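Local coordinates for uncharacterized protein YhfS (Escherichia coli, PDB 4J8L) that is of unknown function but carries a covalently attached pyridoxal 5'-phosphate cofactor and may have cysteine synthase activity, at residues R27-S32 against E56-D61; Q66-V71 against A205-A210; F198-V203 against A232-R237; L46-V51 against R215-L220. One frame throughout, in Å; residues are numbered along the deposited sequence.

Interaction 1: R27-S32 against E56-D61; sequences RHFPGS and EQVLAD
H28 and V58 mark the nearest approach of the two backbones, their CA atoms 6.7 Å apart, where the end of helix 11-28 and the residue after it lie against helix 50-62. R27 and D61 supply the charged part of the contact. The guanidinium grips the carboxylate end-on, R27 NH1 (2.8 Å) and R27 NH2 (2.9 Å) both bonding to D61 OD1 on its syn side. The two planes stand nearly perpendicular, 87° apart. D61 CG stands anti to its backbone N (chi1 -174°), which helps bring the acid to the arginine. S24 OG bonds to the same oxygen, and R27 NE pairs with D23. An alanine at D61 would probably leave R27 NH1 and NH2 and S24 OG without this acceptor, and the guanidinium freer to turn.

H28 suits its place because it is flat and partly polar. One ring face lies over the backbone at Q57 and V58, H28 CB touches V58 CG2 at 3.6 Å, and H28 CE1 turns its edge to D61 OD1 at 3.5 Å, while ND1 is bonded to S24 O. The edge of F29 reaches the same methyl, CE2 to V58 CG2 at 4.1 Å. Beyond them, V58 packs on L21 and I25 of helix 11-28 and on L236 of helix 229-261, and L59 faces strand 67-72.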
loop_
_atom_site.group_PDB
_atom_site.type_symbol
_atom_site.label_atom_id
_atom_site.label_comp_id
_atom_site.label_asym_id
_atom_site.label_seq_id
_atom_site.Cartn_x
_atom_site.Cartn_y
_atom_site.Cartn_z
ATOM N N ARG A 27 20.397 -5.167 -15.529
ATOM C CA ARG A 27 21.270 -6.256 -15.112
ATOM C C ARG A 27 20.624 -7.628 -15.272
ATOM O O ARG A 27 21.298 -8.654 -15.178
ATOM C CB ARG A 27 21.734 -6.029 -13.673
ATOM C CG ARG A 27 22.880 -5.032 -13.579
ATOM C CD ARG A 27 23.419 -4.896 -12.161
ATOM N NE ARG A 27 22.522 -4.140 -11.309
ATOM C CZ ARG A 27 21.720 -4.688 -10.399
ATOM N NH1 ARG A 27 21.726 -6.003 -10.214
ATOM N NH2 ARG A 27 20.928 -3.922 -9.664
ATOM N N HIS A 28 19.318 -7.638 -15.525
ATOM C CA HIS A 28 18.567 -8.884 -15.665
ATOM C C HIS A 28 18.009 -9.115 -17.063
ATOM O O HIS A 28 17.609 -10.234 -17.382
ATOM C CB HIS A 28 17.424 -8.944 -14.641
ATOM C CG HIS A 28 17.897 -9.112 -13.233
ATOM N ND1 HIS A 28 18.259 -8.047 -12.435
ATOM C CD2 HIS A 28 18.102 -10.227 -12.491
ATOM C CE1 HIS A 28 18.658 -8.502 -11.257
ATOM N NE2 HIS A 28 18.566 -9.818 -11.266
ATOM N N PHE A 29 17.970 -8.061 -17.879
ATOM C CA PHE A 29 17.476 -8.142 -19.256
ATOM C C PHE A 29 18.501 -7.557 -20.222
ATOM O O PHE A 29 18.709 -6.349 -20.217
ATOM C CB PHE A 29 16.217 -7.278 -19.449
ATOM C CG PHE A 29 14.951 -7.857 -18.865
ATOM C CD1 PHE A 29 14.102 -8.628 -19.644
ATOM C CD2 PHE A 29 14.589 -7.577 -17.559
ATOM C CE1 PHE A 29 12.920 -9.141 -19.113
ATOM C CE2 PHE A 29 13.413 -8.086 -17.019
ATOM C CZ PHE A 29 12.576 -8.865 -17.801
ATOM N N PRO A 30 19.125 -8.392 -21.079
ATOM C CA PRO A 30 19.809 -7.814 -22.245
ATOM C C PRO A 30 18.786 -6.946 -22.983
ATOM O O PRO A 30 17.608 -7.303 -22.996
ATOM C CB PRO A 30 20.174 -9.046 -23.080
ATOM C CG PRO A 30 20.279 -10.166 -22.074
ATOM C CD PRO A 30 19.173 -9.861 -21.072
ATOM N N GLY A 31 19.209 -5.823 -23.555
ATOM C CA GLY A 31 18.268 -4.872 -24.135
ATOM C C GLY A 31 17.273 -5.474 -25.109
ATOM O O GLY A 31 16.080 -5.171 -25.058
ATOM N N SER A 32 17.752 -6.340 -25.995
ATOM C CA SER A 32 16.865 -6.934 -26.989
ATOM C C SER A 32 15.781 -7.770 -26.312
ATOM O O SER A 32 14.647 -7.836 -26.794
ATOM C CB SER A 32 17.643 -7.775 -27.997
ATOM O OG SER A 32 18.254 -8.876 -27.354
ATOM N N GLU A 56 10.451 -11.054 -11.596
ATOM C CA GLU A 56 10.493 -11.400 -10.177
ATOM C C GLU A 56 11.904 -11.229 -9.613
ATOM O O GLU A 56 12.063 -10.714 -8.501
ATOM C CB GLU A 56 9.945 -12.812 -9.950
ATOM C CG GLU A 56 8.432 -12.851 -10.149
ATOM C CD GLU A 56 7.874 -14.251 -10.321
ATOM O OE1 GLU A 56 8.655 -15.193 -10.578
ATOM O OE2 GLU A 56 6.635 -14.402 -10.187
ATOM N N GLN A 57 12.917 -11.612 -10.393
ATOM C CA GLN A 57 14.303 -11.404 -9.986
ATOM C C GLN A 57 14.604 -9.916 -9.828
ATOM O O GLN A 57 15.296 -9.511 -8.894
ATOM C CB GLN A 57 15.276 -12.053 -10.985
ATOM C CG GLN A 57 15.252 -13.584 -10.920
ATOM C CD GLN A 57 16.018 -14.223 -12.051
ATOM O OE1 GLN A 57 16.604 -13.533 -12.882
ATOM N NE2 GLN A 57 16.023 -15.553 -12.091
ATOM N N VAL A 58 14.100 -9.105 -10.755
ATOM C CA VAL A 58 14.316 -7.664 -10.674
ATOM C C VAL A 58 13.653 -7.091 -9.424
ATOM O O VAL A 58 14.250 -6.287 -8.703
ATOM C CB VAL A 58 13.767 -6.940 -11.920
ATOM C CG1 VAL A 58 13.764 -5.441 -11.703
ATOM C CG2 VAL A 58 14.609 -7.286 -13.137
ATOM N N LEU A 59 12.415 -7.500 -9.175
ATOM C CA LEU A 59 11.705 -7.029 -7.984
ATOM C C LEU A 59 12.471 -7.394 -6.710
ATOM O O LEU A 59 12.635 -6.561 -5.817
ATOM C CB LEU A 59 10.294 -7.610 -7.916
ATOM C CG LEU A 59 9.338 -7.141 -9.006
ATOM C CD1 LEU A 59 7.943 -7.694 -8.751
ATOM C CD2 LEU A 59 9.319 -5.637 -9.052
ATOM N N ALA A 60 12.945 -8.634 -6.623
ATOM C CA ALA A 60 13.685 -9.061 -5.439
ATOM C C ALA A 60 14.926 -8.201 -5.249
ATOM O O ALA A 60 15.212 -7.720 -4.149
ATOM C CB ALA A 60 14.079 -10.529 -5.547
ATOM N N ASP A 61 15.662 -8.009 -6.339
ATOM C CA ASP A 61 16.879 -7.227 -6.303
ATOM C C ASP A 61 16.589 -5.778 -5.885
ATOM O O ASP A 61 17.256 -5.235 -5.013
ATOM C CB ASP A 61 17.557 -7.292 -7.677
ATOM C CG ASP A 61 18.904 -6.614 -7.697
ATOM O OD1 ASP A 61 19.291 -6.099 -8.767
ATOM O OD2 ASP A 61 19.579 -6.605 -6.646
#

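Interaction 2: Q66-V71 against A205-A210; sequences QAAALV and AVVGDA
A69 and V206 form the regular centre of this antiparallel ladder, joined by two nearly straight backbone bonds, A69 N to V206 O and V206 N to A69 O, each 2.9 Å. A second bonded pair, A67 with G208, follows. Between and beyond these lie the non-hydrogen-bonded pairs, where apolar side chains meet on one face of the sheet: A68 CB on V207 CG2 at 4.0 Å, and L70 CD2 on A205 CB at 3.9 Å. At the end of the ladder Q66 and A67 both face G208, a classic beta bulge. At G208's backbone angles a side chain would be jammed against the preceding carbonyl, so glycine fits.

Strand 67-72 is the edge strand of the seven-stranded mixed sheet of a fold type I PLP enzyme, and 203-208 the strand that runs against both its neighbours. Past the bulge, Q66 OE1 accepts A210 N in its carbonyl plane (2.8 Å, 171°), tying the edge strand to the start of helix 210-219. A water joins Q66 N (3.0 Å) to D209 OD1 (2.8 Å), and N188 holds D209 OD2. Further out, I213 packs on A67, A69 and V206, L59 of helix 50-62 packs on A68 and L70, and E56 bonds to L70 N.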
loop_
_atom_site.group_PDB
_atom_site.type_symbol
_atom_site.label_atom_id
_atom_site.label_comp_id
_atom_site.label_asym_id
_atom_site.label_seq_id
_atom_site.Cartn_x
_atom_site.Cartn_y
_atom_site.Cartn_z
ATOM N N GLN A 66 15.755 -11.708 -1.157
ATOM C CA GLN A 66 16.283 -12.901 -1.790
ATOM C C GLN A 66 15.490 -13.299 -3.029
ATOM O O GLN A 66 16.060 -13.789 -4.011
ATOM C CB GLN A 66 16.269 -14.044 -0.795
ATOM C CG GLN A 66 17.264 -13.853 0.331
ATOM C CD GLN A 66 17.275 -15.007 1.300
ATOM O OE1 GLN A 66 16.320 -15.775 1.378
ATOM N NE2 GLN A 66 18.370 -15.148 2.039
ATOM N N ALA A 67 14.179 -13.090 -2.978
ATOM C CA ALA A 67 13.294 -13.624 -4.004
ATOM C C ALA A 67 11.970 -12.867 -4.070
ATOM O O ALA A 67 11.642 -12.078 -3.182
ATOM C CB ALA A 67 13.038 -15.101 -3.751
ATOM N N ALA A 68 11.214 -13.108 -5.137
ATOM C CA ALA A 68 9.877 -12.541 -5.262
ATOM C C ALA A 68 8.968 -13.431 -6.099
ATOM O O ALA A 68 9.432 -14.231 -6.911
ATOM C CB ALA A 68 9.938 -11.135 -5.863
ATOM N N ALA A 69 7.664 -13.300 -5.886
ATOM C CA ALA A 69 6.687 -13.989 -6.719
ATOM C C ALA A 69 5.538 -13.054 -7.026
ATOM O O ALA A 69 5.003 -12.410 -6.126
ATOM C CB ALA A 69 6.165 -15.243 -6.021
ATOM N N LEU A 70 5.157 -12.980 -8.296
ATOM C CA LEU A 70 3.926 -12.290 -8.668
ATOM C C LEU A 70 2.780 -13.295 -8.562
ATOM O O LEU A 70 2.946 -14.476 -8.903
ATOM C CB LEU A 70 4.040 -11.726 -10.097
ATOM C CG LEU A 70 5.099 -10.630 -10.263
ATOM C CD1 LEU A 70 5.209 -10.177 -11.734
ATOM C CD2 LEU A 70 4.764 -9.449 -9.373
ATOM N N VAL A 71 1.635 -12.845 -8.048
ATOM C CA VAL A 71 0.495 -13.728 -7.823
ATOM C C VAL A 71 -0.812 -13.064 -8.276
ATOM O O VAL A 71 -0.905 -11.833 -8.386
ATOM C CB VAL A 71 0.338 -14.107 -6.329
ATOM C CG1 VAL A 71 1.600 -14.809 -5.800
ATOM C CG2 VAL A 71 0.030 -12.865 -5.503
ATOM N N ALA A 205 2.304 -8.753 -5.523
ATOM C CA ALA A 205 3.685 -9.200 -5.369
ATOM C C ALA A 205 3.960 -9.632 -3.942
ATOM O O ALA A 205 3.530 -8.973 -3.002
ATOM C CB ALA A 205 4.646 -8.078 -5.772
ATOM N N VAL A 206 4.681 -10.742 -3.786
ATOM C CA VAL A 206 5.241 -11.105 -2.488
ATOM C C VAL A 206 6.751 -11.044 -2.660
ATOM O O VAL A 206 7.288 -11.629 -3.592
ATOM C CB VAL A 206 4.832 -12.511 -2.058
ATOM C CG1 VAL A 206 5.357 -12.813 -0.654
ATOM C CG2 VAL A 206 3.311 -12.650 -2.074
ATOM N N VAL A 207 7.439 -10.322 -1.780
ATOM C CA VAL A 207 8.871 -10.093 -1.955
ATOM C C VAL A 207 9.573 -10.365 -0.628
ATOM O O VAL A 207 9.196 -9.806 0.396
ATOM C CB VAL A 207 9.153 -8.630 -2.382
ATOM C CG1 VAL A 207 10.648 -8.428 -2.649
ATOM C CG2 VAL A 207 8.326 -8.235 -3.627
ATOM N N GLY A 208 10.580 -11.229 -0.631
ATOM C CA GLY A 208 11.304 -11.493 0.599
ATOM C C GLY A 208 12.153 -12.745 0.580
ATOM O O GLY A 208 12.789 -13.056 -0.419
ATOM N N ASP A 209 12.152 -13.463 1.695
ATOM C CA ASP A 209 13.022 -14.624 1.877
ATOM C C ASP A 209 12.686 -15.771 0.926
ATOM O O ASP A 209 11.514 -16.087 0.701
ATOM C CB ASP A 209 12.944 -15.112 3.327
ATOM C CG ASP A 209 13.512 -14.109 4.316
ATOM O OD1 ASP A 209 14.131 -13.106 3.895
ATOM O OD2 ASP A 209 13.352 -14.337 5.532
ATOM N N ALA A 210 13.729 -16.400 0.388
ATOM C CA ALA A 210 13.582 -17.482 -0.578
ATOM C C ALA A 210 12.774 -18.675 -0.061
ATOM O O ALA A 210 11.988 -19.261 -0.807
ATOM C CB ALA A 210 14.960 -17.947 -1.068
HETATM O O HOH W 1 14.910 -11.521 1.719
#

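Interaction 3: F198-V203 against A232-R237; sequences FGPEGV and ALEVLR
P200 and V235 make the apolar part of the contact, in which the proline ring crosses the valine at about a right angle. V235 CG2 touches P200 CD at 3.7 Å and also meets V203 CG1 at 3.8 Å, so one methyl of helix 229-261 touches both ends of the turn. A branched valine fits here because it offers such a methyl close to the helix backbone, where G199 CA comes within 4.6 Å of V235 CA.

Polar links are indirect, since no hydrogen bond runs straight between the segments. E234 has CG anti to its backbone N (chi1 -170°) and is extended beyond it; its CG meets P200 CD at 3.9 Å, and its OE2 reaches P200 CA at 3.6 Å. A water donates both to F198 O (2.6 Å) and to E234 OE2 (2.9 Å). The same oxygen forms a salt bridge with K312, which also makes a long, weak ion pair with E201 and so would tend to offset the repulsion between the two acids. An alanine at E234 would probably leave K312 without its salt bridge, cost the water one of its partners and open a gap beside P200.

Backbone shape completes the account. Residues P200 to V203 form a type II beta turn, with G202 at the positive phi (82°) that suits glycine, and a side chain on G199 would clash with P200 CD. In this fold type I PLP enzyme the turn lies in the loop just after K196, the lysine that carries the cofactor, and packs on the long helix 229-261.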
loop_
_atom_site.group_PDB
_atom_site.type_symbol
_atom_site.label_atom_id
_atom_site.label_comp_id
_atom_site.label_asym_id
_atom_site.label_seq_id
_atom_site.Cartn_x
_atom_site.Cartn_y
_atom_site.Cartn_z
ATOM N N PHE A 198 0.365 1.665 -10.513
ATOM C CA PHE A 198 0.256 1.943 -11.958
ATOM C C PHE A 198 0.400 0.685 -12.815
ATOM O O PHE A 198 0.624 0.774 -14.029
ATOM C CB PHE A 198 1.296 2.982 -12.417
ATOM C CG PHE A 198 1.220 4.302 -11.692
ATOM C CD1 PHE A 198 -0.000 4.827 -11.259
ATOM C CD2 PHE A 198 2.374 5.037 -11.466
ATOM C CE1 PHE A 198 -0.052 6.046 -10.594
ATOM C CE2 PHE A 198 2.332 6.262 -10.810
ATOM C CZ PHE A 198 1.112 6.769 -10.369
ATOM N N GLY A 199 0.271 -0.481 -12.189
ATOM C CA GLY A 199 0.430 -1.747 -12.880
ATOM C C GLY A 199 -0.885 -2.372 -13.302
ATOM O O GLY A 199 -1.941 -1.735 -13.214
ATOM N N PRO A 200 -0.835 -3.637 -13.740
ATOM C CA PRO A 200 -1.983 -4.355 -14.300
ATOM C C PRO A 200 -2.988 -4.813 -13.239
ATOM O O PRO A 200 -2.617 -5.151 -12.111
ATOM C CB PRO A 200 -1.339 -5.587 -14.945
ATOM C CG PRO A 200 -0.112 -5.827 -14.130
ATOM C CD PRO A 200 0.396 -4.450 -13.779
ATOM N N GLU A 201 -4.252 -4.825 -13.645
ATOM C CA GLU A 201 -5.329 -5.428 -12.864
ATOM C C GLU A 201 -4.970 -6.822 -12.360
ATOM O O GLU A 201 -4.410 -7.641 -13.096
ATOM C CB GLU A 201 -6.575 -5.554 -13.740
ATOM C CG GLU A 201 -7.345 -4.256 -13.937
ATOM C CD GLU A 201 -6.870 -3.431 -15.125
ATOM O OE1 GLU A 201 -5.741 -3.650 -15.636
ATOM O OE2 GLU A 201 -7.650 -2.560 -15.569
ATOM N N GLY A 202 -5.301 -7.091 -11.099
ATOM C CA GLY A 202 -5.220 -8.438 -10.561
ATOM C C GLY A 202 -3.878 -8.965 -10.086
ATOM O O GLY A 202 -3.804 -10.067 -9.544
ATOM N N VAL A 203 -2.815 -8.192 -10.282
ATOM C CA VAL A 203 -1.469 -8.674 -9.999
ATOM C C VAL A 203 -0.928 -8.135 -8.685
ATOM O O VAL A 203 -0.915 -6.926 -8.455
ATOM C CB VAL A 203 -0.510 -8.319 -11.151
ATOM C CG1 VAL A 203 0.893 -8.880 -10.873
ATOM C CG2 VAL A 203 -1.066 -8.872 -12.452
ATOM N N ALA A 232 3.733 -9.036 -16.385
ATOM C CA ALA A 232 4.919 -8.829 -15.570
ATOM C C ALA A 232 5.674 -7.579 -16.024
ATOM O O ALA A 232 6.134 -6.793 -15.195
ATOM C CB ALA A 232 5.831 -10.054 -15.627
ATOM N N LEU A 233 5.819 -7.405 -17.337
ATOM C CA LEU A 233 6.452 -6.198 -17.864
ATOM C C LEU A 233 5.654 -4.945 -17.506
ATOM O O LEU A 233 6.235 -3.895 -17.233
ATOM C CB LEU A 233 6.621 -6.304 -19.373
ATOM C CG LEU A 233 7.667 -7.352 -19.752
ATOM C CD1 LEU A 233 7.593 -7.613 -21.237
ATOM C CD2 LEU A 233 9.044 -6.838 -19.358
ATOM N N GLU A 234 4.328 -5.052 -17.485
ATOM C CA GLU A 234 3.510 -3.904 -17.095
ATOM C C GLU A 234 3.712 -3.532 -15.624
ATOM O O GLU A 234 3.632 -2.355 -15.257
ATOM C CB GLU A 234 2.026 -4.139 -17.384
ATOM C CG GLU A 234 1.190 -2.875 -17.206
ATOM C CD GLU A 234 -0.273 -3.070 -17.536
ATOM O OE1 GLU A 234 -0.591 -4.019 -18.288
ATOM O OE2 GLU A 234 -1.098 -2.264 -17.039
ATOM N N VAL A 235 3.979 -4.533 -14.790
ATOM C CA VAL A 235 4.293 -4.272 -13.392
ATOM C C VAL A 235 5.553 -3.405 -13.310
ATOM O O VAL A 235 5.591 -2.421 -12.576
ATOM C CB VAL A 235 4.533 -5.583 -12.603
ATOM C CG1 VAL A 235 5.150 -5.281 -11.235
ATOM C CG2 VAL A 235 3.217 -6.348 -12.436
ATOM N N LEU A 236 6.596 -3.784 -14.042
ATOM C CA LEU A 236 7.816 -2.981 -14.041
ATOM C C LEU A 236 7.574 -1.568 -14.550
ATOM O O LEU A 236 8.095 -0.607 -13.982
ATOM C CB LEU A 236 8.904 -3.621 -14.905
ATOM C CG LEU A 236 9.577 -4.877 -14.390
ATOM C CD1 LEU A 236 10.702 -5.226 -15.365
ATOM C CD2 LEU A 236 10.111 -4.635 -12.994
ATOM N N ARG A 237 6.816 -1.444 -15.638
ATOM C CA ARG A 237 6.524 -0.131 -16.214
ATOM C C ARG A 237 5.872 0.770 -15.174
ATOM O O ARG A 237 6.256 1.933 -15.007
ATOM C CB ARG A 237 5.616 -0.255 -17.440
ATOM C CG ARG A 237 5.183 1.081 -18.045
ATOM C CD ARG A 237 4.310 0.859 -19.277
ATOM N NE ARG A 237 4.630 -0.414 -19.916
ATOM C CZ ARG A 237 3.782 -1.111 -20.663
ATOM N NH1 ARG A 237 2.557 -0.648 -20.883
ATOM N NH2 ARG A 237 4.160 -2.270 -21.188
HETATM O O HOH W 2 0.353 0.151 -16.548
#

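Interaction 4: L46-V51 against R215-L220; sequences LNQPRV and RIRATL. With ACY (acetic acid), chain D.
Q48, in the loop leading into helix 50-62, receives R217 from helix 210-219 in a stack of amide on guanidinium. The two planes are only 9° apart, and Q48 NE2 sits 3.6 Å above the centre of the R217 guanidinium. Meanwhile the rim is engaged by the loop backbone: R217 NH2 gives weak bonds to L46 O (3.0 Å) and to N47 O (3.2 Å). An arginine suits the place, since its flat end can stack and donate at its edge together. R217 NH1 goes on to Q226 OE1.

Q48 has CG between its backbone N and carbonyl carbon, the crowded position (chi1 60°), and then runs out extended. Its NE2 bonds to E56 OE1, which would hold the amide's rotation and might polarise it. N47 adopts a left-handed backbone conformation (phi 53°), one that asparagine accepts readily. A water links its ND2 (3.2 Å) to R217 O (2.8 Å), and ND2 also bonds to Y221 O. On the helix side T219 OG1 donates to I216 O at 2.7 Å.

Beyond the loop, P49 is the N-cap residue of helix 50-62, and D39 accepts from R50 N and V51 N. R50 NE holds an acetate, probably from the crystallisation liquor, at 2.6 Å from its O, and R54 NE bonds to it too. In what is probably the large, cofactor-binding domain of a fold type I enzyme, R217 thus ties helix 210-219, which follows strand 203-208 of the sheet, to the loop before helix 50-62 by a guanidinium-amide stack and edge bonds to backbone carbonyls.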
loop_
_atom_site.group_PDB
_atom_site.type_symbol
_atom_site.label_atom_id
_atom_site.label_comp_id
_atom_site.label_asym_id
_atom_site.label_seq_id
_atom_site.Cartn_x
_atom_site.Cartn_y
_atom_site.Cartn_z
ATOM N N LEU A 46 10.363 -23.899 -15.086
ATOM C CA LEU A 46 9.904 -22.705 -14.362
ATOM C C LEU A 46 8.432 -22.751 -13.949
ATOM O O LEU A 46 8.061 -22.157 -12.937
ATOM C CB LEU A 46 10.128 -21.438 -15.189
ATOM C CG LEU A 46 11.560 -21.077 -15.585
ATOM C CD1 LEU A 46 11.564 -19.754 -16.364
ATOM C CD2 LEU A 46 12.433 -20.990 -14.357
ATOM N N ASN A 47 7.609 -23.431 -14.747
ATOM C CA ASN A 47 6.156 -23.427 -14.596
ATOM C C ASN A 47 5.602 -22.009 -14.567
ATOM O O ASN A 47 4.673 -21.712 -13.809
ATOM C CB ASN A 47 5.718 -24.176 -13.339
ATOM C CG ASN A 47 4.289 -24.700 -13.437
ATOM O OD1 ASN A 47 3.881 -25.241 -14.467
ATOM N ND2 ASN A 47 3.536 -24.567 -12.352
ATOM N N GLN A 48 6.194 -21.136 -15.378
ATOM C CA GLN A 48 5.750 -19.750 -15.518
ATOM C C GLN A 48 6.527 -19.181 -16.700
ATOM O O GLN A 48 7.460 -19.805 -17.181
ATOM C CB GLN A 48 6.068 -18.932 -14.256
ATOM C CG GLN A 48 7.556 -18.883 -13.955
ATOM C CD GLN A 48 7.942 -17.987 -12.783
ATOM O OE1 GLN A 48 9.040 -18.123 -12.233
ATOM N NE2 GLN A 48 7.054 -17.068 -12.398
ATOM N N PRO A 49 6.140 -18.002 -17.181
ATOM C CA PRO A 49 6.911 -17.391 -18.274
ATOM C C PRO A 49 8.328 -17.036 -17.875
ATOM O O PRO A 49 8.592 -16.679 -16.719
ATOM C CB PRO A 49 6.106 -16.114 -18.582
ATOM C CG PRO A 49 4.702 -16.500 -18.253
ATOM C CD PRO A 49 4.831 -17.341 -17.002
ATOM N N ARG A 50 9.249 -17.172 -18.829
ATOM C CA ARG A 50 10.631 -16.807 -18.586
ATOM C C ARG A 50 10.730 -15.332 -18.209
ATOM O O ARG A 50 11.501 -14.966 -17.325
ATOM C CB ARG A 50 11.487 -17.091 -19.824
ATOM C CG ARG A 50 11.571 -18.569 -20.215
ATOM C CD ARG A 50 12.350 -18.751 -21.521
ATOM N NE ARG A 50 11.731 -17.986 -22.607
ATOM C CZ ARG A 50 10.749 -18.434 -23.386
ATOM N NH1 ARG A 50 10.272 -19.661 -23.229
ATOM N NH2 ARG A 50 10.257 -17.659 -24.342
ATOM N N VAL A 51 9.950 -14.480 -18.879
ATOM C CA VAL A 51 9.999 -13.054 -18.576
ATOM C C VAL A 51 9.448 -12.755 -17.179
ATOM O O VAL A 51 9.951 -11.882 -16.468
ATOM C CB VAL A 51 9.263 -12.230 -19.654
ATOM C CG1 VAL A 51 9.077 -10.786 -19.186
ATOM C CG2 VAL A 51 10.028 -12.290 -20.959
ATOM N N ARG A 215 7.943 -21.642 -1.118
ATOM C CA ARG A 215 6.726 -22.314 -0.675
ATOM C C ARG A 215 5.514 -21.788 -1.434
ATOM O O ARG A 215 4.589 -22.537 -1.750
ATOM C CB ARG A 215 6.518 -22.178 0.840
ATOM C CG ARG A 215 7.499 -23.019 1.654
ATOM C CD ARG A 215 7.008 -23.271 3.075
ATOM N NE ARG A 215 7.020 -22.063 3.892
ATOM C CZ ARG A 215 8.085 -21.630 4.562
ATOM N NH1 ARG A 215 9.226 -22.300 4.499
ATOM N NH2 ARG A 215 8.012 -20.522 5.287
ATOM N N ILE A 216 5.526 -20.495 -1.729
ATOM C CA ILE A 216 4.449 -19.906 -2.505
ATOM C C ILE A 216 4.463 -20.453 -3.933
ATOM O O ILE A 216 3.441 -20.915 -4.443
ATOM C CB ILE A 216 4.550 -18.375 -2.521
ATOM C CG1 ILE A 216 4.301 -17.815 -1.118
ATOM C CG2 ILE A 216 3.575 -17.778 -3.536
ATOM C CD1 ILE A 216 4.453 -16.310 -1.022
ATOM N N ARG A 217 5.628 -20.427 -4.571
ATOM C CA ARG A 217 5.716 -20.897 -5.955
ATOM C C ARG A 217 5.271 -22.357 -6.105
ATOM O O ARG A 217 4.657 -22.724 -7.112
ATOM C CB ARG A 217 7.123 -20.686 -6.524
ATOM C CG ARG A 217 7.443 -19.224 -6.845
ATOM C CD ARG A 217 6.659 -18.718 -8.080
ATOM N NE ARG A 217 6.778 -19.659 -9.190
ATOM C CZ ARG A 217 5.903 -19.775 -10.184
ATOM N NH1 ARG A 217 4.839 -18.983 -10.241
ATOM N NH2 ARG A 217 6.100 -20.688 -11.128
ATOM N N ALA A 218 5.542 -23.170 -5.088
ATOM C CA ALA A 218 5.175 -24.585 -5.127
ATOM C C ALA A 218 3.663 -24.814 -5.193
ATOM O O ALA A 218 3.224 -25.874 -5.641
ATOM C CB ALA A 218 5.793 -25.345 -3.936
ATOM N N THR A 219 2.873 -23.827 -4.754
ATOM C CA THR A 219 1.414 -23.949 -4.763
ATOM C C THR A 219 0.805 -23.474 -6.068
ATOM O O THR A 219 -0.380 -23.689 -6.320
ATOM C CB THR A 219 0.746 -23.136 -3.622
ATOM O OG1 THR A 219 0.899 -21.733 -3.877
ATOM C CG2 THR A 219 1.369 -23.496 -2.289
ATOM N N LEU A 220 1.615 -22.819 -6.896
ATOM C CA LEU A 220 1.112 -22.200 -8.126
ATOM C C LEU A 220 1.195 -23.190 -9.293
ATOM O O LEU A 220 1.945 -22.996 -10.244
ATOM C CB LEU A 220 1.888 -20.916 -8.427
ATOM C CG LEU A 220 1.844 -19.887 -7.290
ATOM C CD1 LEU A 220 2.486 -18.580 -7.719
ATOM C CD2 LEU A 220 0.407 -19.644 -6.811
HETATM C C ACY D . 13.566 -15.252 -22.208
HETATM O O ACY D . 12.817 -15.729 -23.091
HETATM O OXT ACY D . 13.308 -14.215 -21.554
HETATM C CH3 ACY D . 14.850 -15.967 -21.911
HETATM O O HOH W 3 5.129 -23.825 -9.675
#

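How the interactions relate
All four contacts lie round one edge of the seven-stranded sheet, probably in the large, cofactor-binding domain, with centres about 11 to 17 Å apart. Interactions 1 and 4 share helix 50-62 and alternate along the chain. Interaction 1 closes before interactions 2 and 3 open, interaction 2 is nested within the loop closed by interaction 4, and interaction 3 alternates with both 2 and 4. Interactions 2 and 4 are the closest pair, V206 packing on I216. A60 rests on A67, L70 on A232, and L233 on V51. Helix 50-62 thus packs on helix 229-261, while helix 210-219 lies against the sheet edge, near the loop that follows the cofactor lysine.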